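Local atomic coordinates of probable transcriptional regulatory protein, Rv1404 (Mycobacterium tuberculosis, PDB entry 2NYX), a protein that probably binds DNA and regulates transcription as a winged-helix regulator of the MarR family. Residues B[46-49]-B[50-54]; B[58-61]-B[62-66]; B[103-107]-B[108-112]. All coordinates share one frame; numbering follows the deposited sequence.

Interaction 1: residues B[46-49]-B[50-54]; sequences PQFR and TLVIL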
# COMPACT_ATOMS: atom_id res chain seq x y z
N PRO B 46 -7.49 0.16 -0.96
CA PRO B 46 -8.22 0.23 -2.24
C PRO B 46 -9.05 1.52 -2.39
O PRO B 46 -9.05 2.15 -3.45
CB PRO B 46 -9.12 -1.00 -2.20
CG PRO B 46 -8.38 -1.97 -1.30
CD PRO B 46 -7.78 -1.10 -0.24
N GLN B 47 -9.74 1.91 -1.33
CA GLN B 47 -10.48 3.16 -1.32
C GLN B 47 -9.57 4.34 -1.63
O GLN B 47 -9.88 5.16 -2.49
CB GLN B 47 -11.20 3.35 0.01
CG GLN B 47 -12.46 2.51 0.11
CD GLN B 47 -13.02 2.42 1.52
OE1 GLN B 47 -12.58 3.14 2.43
NE2 GLN B 47 -14.00 1.55 1.70
N PHE B 48 -8.43 4.42 -0.95
CA PHE B 48 -7.53 5.54 -1.19
C PHE B 48 -6.98 5.58 -2.62
O PHE B 48 -6.87 6.65 -3.21
CB PHE B 48 -6.39 5.62 -0.17
CG PHE B 48 -5.56 6.85 -0.32
CD1 PHE B 48 -6.06 8.09 0.06
CD2 PHE B 48 -4.31 6.79 -0.93
CE1 PHE B 48 -5.31 9.24 -0.11
CE2 PHE B 48 -3.56 7.94 -1.11
CZ PHE B 48 -4.05 9.16 -0.70
N ARG B 49 -6.65 4.41 -3.17
CA ARG B 49 -6.20 4.31 -4.55
C ARG B 49 -7.25 4.86 -5.54
O ARG B 49 -6.93 5.61 -6.46
CB ARG B 49 -5.78 2.87 -4.88
CG ARG B 49 -5.27 2.66 -6.30
CD ARG B 49 -4.07 3.55 -6.59
NE ARG B 49 -3.74 3.62 -8.01
CZ ARG B 49 -2.74 4.34 -8.51
NH1 ARG B 49 -1.95 5.04 -7.70
NH2 ARG B 49 -2.51 4.37 -9.81
N THR B 50 -8.51 4.49 -5.32
CA THR B 50 -9.65 5.04 -6.07
C THR B 50 -9.58 6.56 -6.14
O THR B 50 -9.79 7.16 -7.20
CB THR B 50 -11.00 4.62 -5.42
OG1 THR B 50 -11.09 3.21 -5.42
CG2 THR B 50 -12.19 5.18 -6.18
N LEU B 51 -9.30 7.19 -5.00
CA LEU B 51 -9.24 8.65 -4.95
C LEU B 51 -8.09 9.20 -5.79
O LEU B 51 -8.26 10.19 -6.48
CB LEU B 51 -9.16 9.16 -3.51
CG LEU B 51 -10.26 8.78 -2.52
CD1 LEU B 51 -10.00 9.44 -1.20
CD2 LEU B 51 -11.61 9.17 -3.04
N VAL B 52 -6.93 8.55 -5.74
CA VAL B 52 -5.76 8.99 -6.48
C VAL B 52 -5.99 8.83 -7.97
O VAL B 52 -5.64 9.72 -8.76
CB VAL B 52 -4.48 8.24 -6.05
CG1 VAL B 52 -3.30 8.62 -6.95
CG2 VAL B 52 -4.17 8.54 -4.59
N ILE B 53 -6.59 7.71 -8.37
CA ILE B 53 -6.94 7.50 -9.77
C ILE B 53 -7.86 8.63 -10.24
O ILE B 53 -7.70 9.16 -11.35
CB ILE B 53 -7.55 6.11 -10.01
CG1 ILE B 53 -6.58 5.03 -9.52
CG2 ILE B 53 -7.83 5.89 -11.49
CD1 ILE B 53 -7.00 3.61 -9.84
N LEU B 54 -8.80 9.03 -9.38
CA LEU B 54 -9.73 10.09 -9.75
C LEU B 54 -9.09 11.48 -9.89
O LEU B 54 -9.49 12.26 -10.77
CB LEU B 54 -10.99 10.09 -8.87
CG LEU B 54 -11.96 8.94 -9.15
CD1 LEU B 54 -13.13 8.94 -8.19
CD2 LEU B 54 -12.47 8.97 -10.59

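Interaction 2: residues B[58-61]-B[62-66]; sequences GPIN and LATLA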
# COMPACT_ATOMS: atom_id res chain seq x y z
N GLY B 58 -9.46 12.26 -13.78
CA GLY B 58 -10.63 13.11 -13.90
C GLY B 58 -11.84 12.25 -13.66
O GLY B 58 -11.72 11.18 -13.07
N PRO B 59 -13.02 12.73 -14.09
CA PRO B 59 -14.21 11.90 -14.03
C PRO B 59 -14.14 10.77 -15.04
O PRO B 59 -13.82 11.00 -16.21
CB PRO B 59 -15.35 12.87 -14.36
CG PRO B 59 -14.76 14.22 -14.14
CD PRO B 59 -13.35 14.07 -14.59
N ILE B 60 -14.40 9.55 -14.56
CA ILE B 60 -14.44 8.33 -15.37
C ILE B 60 -15.55 7.42 -14.87
O ILE B 60 -15.99 7.55 -13.72
CB ILE B 60 -13.13 7.53 -15.31
CG1 ILE B 60 -12.72 7.27 -13.86
CG2 ILE B 60 -12.06 8.20 -16.12
CD1 ILE B 60 -11.54 6.32 -13.69
N ASN B 61 -15.99 6.50 -15.73
CA ASN B 61 -17.06 5.59 -15.38
C ASN B 61 -16.54 4.40 -14.58
O ASN B 61 -15.33 4.24 -14.43
CB ASN B 61 -17.85 5.16 -16.63
CG ASN B 61 -17.09 4.20 -17.52
OD1 ASN B 61 -15.91 3.91 -17.31
ND2 ASN B 61 -17.78 3.70 -18.53
N LEU B 62 -17.45 3.59 -14.05
CA LEU B 62 -17.08 2.44 -13.23
C LEU B 62 -16.21 1.40 -13.93
O LEU B 62 -15.27 0.88 -13.33
CB LEU B 62 -18.32 1.78 -12.62
CG LEU B 62 -18.66 2.10 -11.16
CD1 LEU B 62 -18.39 3.58 -10.77
CD2 LEU B 62 -20.12 1.71 -10.86
N ALA B 63 -16.48 1.11 -15.20
CA ALA B 63 -15.69 0.12 -15.94
C ALA B 63 -14.23 0.54 -16.04
O ALA B 63 -13.33 -0.29 -15.88
CB ALA B 63 -16.28 -0.14 -17.34
N THR B 64 -14.00 1.83 -16.29
CA THR B 64 -12.66 2.37 -16.41
C THR B 64 -11.99 2.37 -15.04
O THR B 64 -10.80 2.07 -14.93
CB THR B 64 -12.66 3.80 -17.02
OG1 THR B 64 -13.35 3.79 -18.28
CG2 THR B 64 -11.23 4.33 -17.21
N LEU B 65 -12.75 2.69 -14.00
CA LEU B 65 -12.22 2.73 -12.64
C LEU B 65 -11.73 1.36 -12.23
O LEU B 65 -10.61 1.21 -11.77
CB LEU B 65 -13.28 3.21 -11.63
CG LEU B 65 -12.88 4.15 -10.47
CD1 LEU B 65 -13.81 3.93 -9.33
CD2 LEU B 65 -11.47 3.96 -9.97
N ALA B 66 -12.59 0.36 -12.41
CA ALA B 66 -12.29 -1.03 -12.07
C ALA B 66 -11.06 -1.57 -12.79
O ALA B 66 -10.30 -2.36 -12.23
CB ALA B 66 -13.48 -1.92 -12.36

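Interaction 3: residues B[103-107]-B[108-112]; sequences AALTK and RGRDV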
# COMPACT_ATOMS: atom_id res chain seq x y z
N ALA B 103 -17.83 8.88 -12.09
CA ALA B 103 -17.36 9.13 -10.73
C ALA B 103 -16.29 10.22 -10.71
O ALA B 103 -15.39 10.23 -11.54
CB ALA B 103 -16.80 7.85 -10.12
N ALA B 104 -16.39 11.14 -9.76
CA ALA B 104 -15.42 12.23 -9.67
C ALA B 104 -15.18 12.64 -8.23
O ALA B 104 -16.01 12.40 -7.36
CB ALA B 104 -15.85 13.43 -10.51
N LEU B 105 -14.04 13.28 -7.99
CA LEU B 105 -13.69 13.74 -6.66
C LEU B 105 -14.50 14.94 -6.21
O LEU B 105 -14.87 15.81 -6.99
CB LEU B 105 -12.20 14.08 -6.55
CG LEU B 105 -11.21 12.93 -6.39
CD1 LEU B 105 -9.80 13.48 -6.35
CD2 LEU B 105 -11.51 12.10 -5.14
N THR B 106 -14.74 14.95 -4.92
CA THR B 106 -15.33 16.04 -4.19
C THR B 106 -14.19 16.89 -3.62
O THR B 106 -13.04 16.44 -3.57
CB THR B 106 -16.18 15.40 -3.10
OG1 THR B 106 -17.57 15.65 -3.38
CG2 THR B 106 -15.84 15.92 -1.75
N LYS B 107 -14.48 18.12 -3.22
CA LYS B 107 -13.45 19.00 -2.64
C LYS B 107 -12.72 18.30 -1.48
O LYS B 107 -11.49 18.29 -1.42
CB LYS B 107 -14.05 20.32 -2.15
CG LYS B 107 -13.14 21.54 -2.32
CD LYS B 107 -11.70 21.32 -1.79
CE LYS B 107 -10.66 22.15 -2.57
NZ LYS B 107 -10.50 21.77 -4.02
N ARG B 108 -13.50 17.74 -0.57
CA ARG B 108 -13.02 16.99 0.57
C ARG B 108 -12.21 15.79 0.12
O ARG B 108 -11.19 15.49 0.72
CB ARG B 108 -14.21 16.57 1.43
CG ARG B 108 -13.98 15.43 2.37
CD ARG B 108 -14.67 15.68 3.69
NE ARG B 108 -15.44 14.53 4.13
CZ ARG B 108 -16.69 14.60 4.60
NH1 ARG B 108 -17.30 15.77 4.70
NH2 ARG B 108 -17.31 13.48 4.98
N GLY B 109 -12.66 15.12 -0.93
CA GLY B 109 -11.88 14.08 -1.59
C GLY B 109 -10.49 14.55 -1.98
O GLY B 109 -9.51 13.87 -1.69
N ARG B 110 -10.41 15.71 -2.62
CA ARG B 110 -9.13 16.26 -3.09
C ARG B 110 -8.22 16.64 -1.93
O ARG B 110 -7.00 16.46 -2.01
CB ARG B 110 -9.32 17.45 -4.03
CG ARG B 110 -10.46 17.29 -5.03
CD ARG B 110 -10.59 18.47 -6.00
NE ARG B 110 -10.10 18.08 -7.31
CZ ARG B 110 -10.87 17.87 -8.38
NH1 ARG B 110 -12.19 18.07 -8.33
NH2 ARG B 110 -10.31 17.50 -9.53
N ASP B 111 -8.82 17.16 -0.86
CA ASP B 111 -8.09 17.48 0.37
C ASP B 111 -7.49 16.23 1.00
O ASP B 111 -6.33 16.25 1.40
CB ASP B 111 -9.00 18.18 1.38
CG ASP B 111 -9.38 19.57 0.94
OD1 ASP B 111 -8.57 20.23 0.23
OD2 ASP B 111 -10.49 20.02 1.31
N VAL B 112 -8.27 15.16 1.07
CA VAL B 112 -7.78 13.88 1.57
C VAL B 112 -6.54 13.42 0.81
O VAL B 112 -5.50 13.15 1.43
CB VAL B 112 -8.90 12.82 1.57
CG1 VAL B 112 -8.34 11.40 1.62
CG2 VAL B 112 -9.83 13.05 2.75
O HOH W 1 -14.01 19.09 -6.53

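Interaction 1: residues B[46-49]-B[50-54]
P46 and T50 meet through two hydrogen bonds on one carbonyl oxygen. P46 O takes the amide of T50, T50 N lying 3.0 Å away with a nearly straight N-H (170°), and it also takes the hydroxyl, T50 OG1, at 3.0 Å. The two donors come from opposite faces of the carbonyl plane. T50 keeps OG1 beside its own backbone N (chi1 -60°), which turns the hydroxyl back toward the preceding turn. The other i to i+4 backbone bonds run on from there: L51 to Q47, V52 to F48 and I53 to R49.

Among the apolar contacts, F48 CE2 lies 3.6 Å from V52 CG2, which comes obliquely to the ring. F48 also packs against V116 and R120 of helix 107-128.

R49 bends at chi2 (58°) and runs across I53 at about a right angle, with R49 NE 3.5 Å from I53 CG1 and R49 NH1 3.9 Å from V52 CG1. Its guanidinium goes on to a salt bridge with E152. R49 and V52 also pack on A30 and R26 of the second subunit. This is regular alpha-helical packing in helix 45-57, which begins the winged helix-turn-helix of the MarR fold.

Interaction 2: residues B[58-61]-B[62-66]
N61 folds its side chain back over the start of helix 62-69 and meets T64 chiefly through OD1. Its chi1 of 73° puts CG between the backbone N and the carbonyl carbon, and with chi2 close to zero OD1 swings over the first turn. There it accepts twice from one residue: T64 OG1 sits 2.7 Å from N61 OD1, and T64 N sits 3.0 Å from the same oxygen. The two donors reach it from opposite faces of the amide plane, and the side chains of N61 and T64 cross at about a right angle.

The other end of the amide, N61 ND2, bonds to E100. I60 also turns CG1 in between N and C (chi1 52°), directing CD1 to the backbone of L65, 3.8 Å from L65 CA, while I60 CG2 lies 4.1 Å from T64 CG2.

L65 N then closes the first helical turn on N61 O at 3.0 Å. The chemistry is that of an asparagine N-cap: a carboxamide oxygen satisfies an early helix amide and a hydroxyl together, and E100 helps fix the way round of the amide.

Interaction 3: residues B[103-107]-B[108-112]
L105 and G109 form the tight side of this turn from strand into helix. L105 CD2 lies 4.1 Å from G109 CA, the leucine methyl resting on the bare glycine backbone. L105 keeps CG beside its backbone N (chi1 -78°), and the branch carries on into the interior against L51, L54 and S55 of helix 45-57. T106 presses in next to it. Its methyl CG2 is 3.2 Å from R108 N and its carbonyl takes the amide of R110, R110 N to T106 O being 2.9 Å. Although T106 holds the N-cap position, its side chain makes no capping bond; a methyl, rather than a hydroxyl, faces the first turn.

The outer side is looser and built from long charged chains. R110 lies across L105, its CG 4.0 Å from L105 CB, and that same CB sits over one face of the guanidinium, offset toward the rim. A bend at chi3 (106°) brings NH1 round to a water in the plane of the group, R110 NH1 to the water O being 2.8 Å; that water gives a weak bond to the carbonyl of L105. K107 bends twice, passes its CD 3.6 Å from D111 OD2, and leaves NZ well short of the carboxylate. D111 N bonds to K107 O.

Burial and charge are thus divided between two sides of one turn. Apolar atoms and a glycine fill the inner side. On the outer side the charged atoms are not in contact, yet with K107 NZ 4.9 Å from D111 OD1 and 5.0 Å from R110 NE they probably still influence one another, while R110 turns NH1 to a water.

Overall arrangement
The three contacts come in chain order inside one MarR-type winged helix-turn-helix. Interaction 1 is in helix 45-57, interaction 2 at the junction of strand 60-61 with helix 62-69, and interaction 3 where strand 102-105 passes into helix 107-128. Centres of interactions 1 and 2 lie about 11 Å apart, of 1 and 3 about 10 Å, of 2 and 3 about 15 Å. Helix 45-57 is the common neighbour: L54 packs on I60 and L105, L51 on L105 and V112, and T50 on L65. Interactions 2 and 3 share the small antiparallel sheet, where I60 O probably bonds A103 N at 2.8 Å. One core joins the helices to this sheet, whose strands 89-92 and 102-105 form the wing.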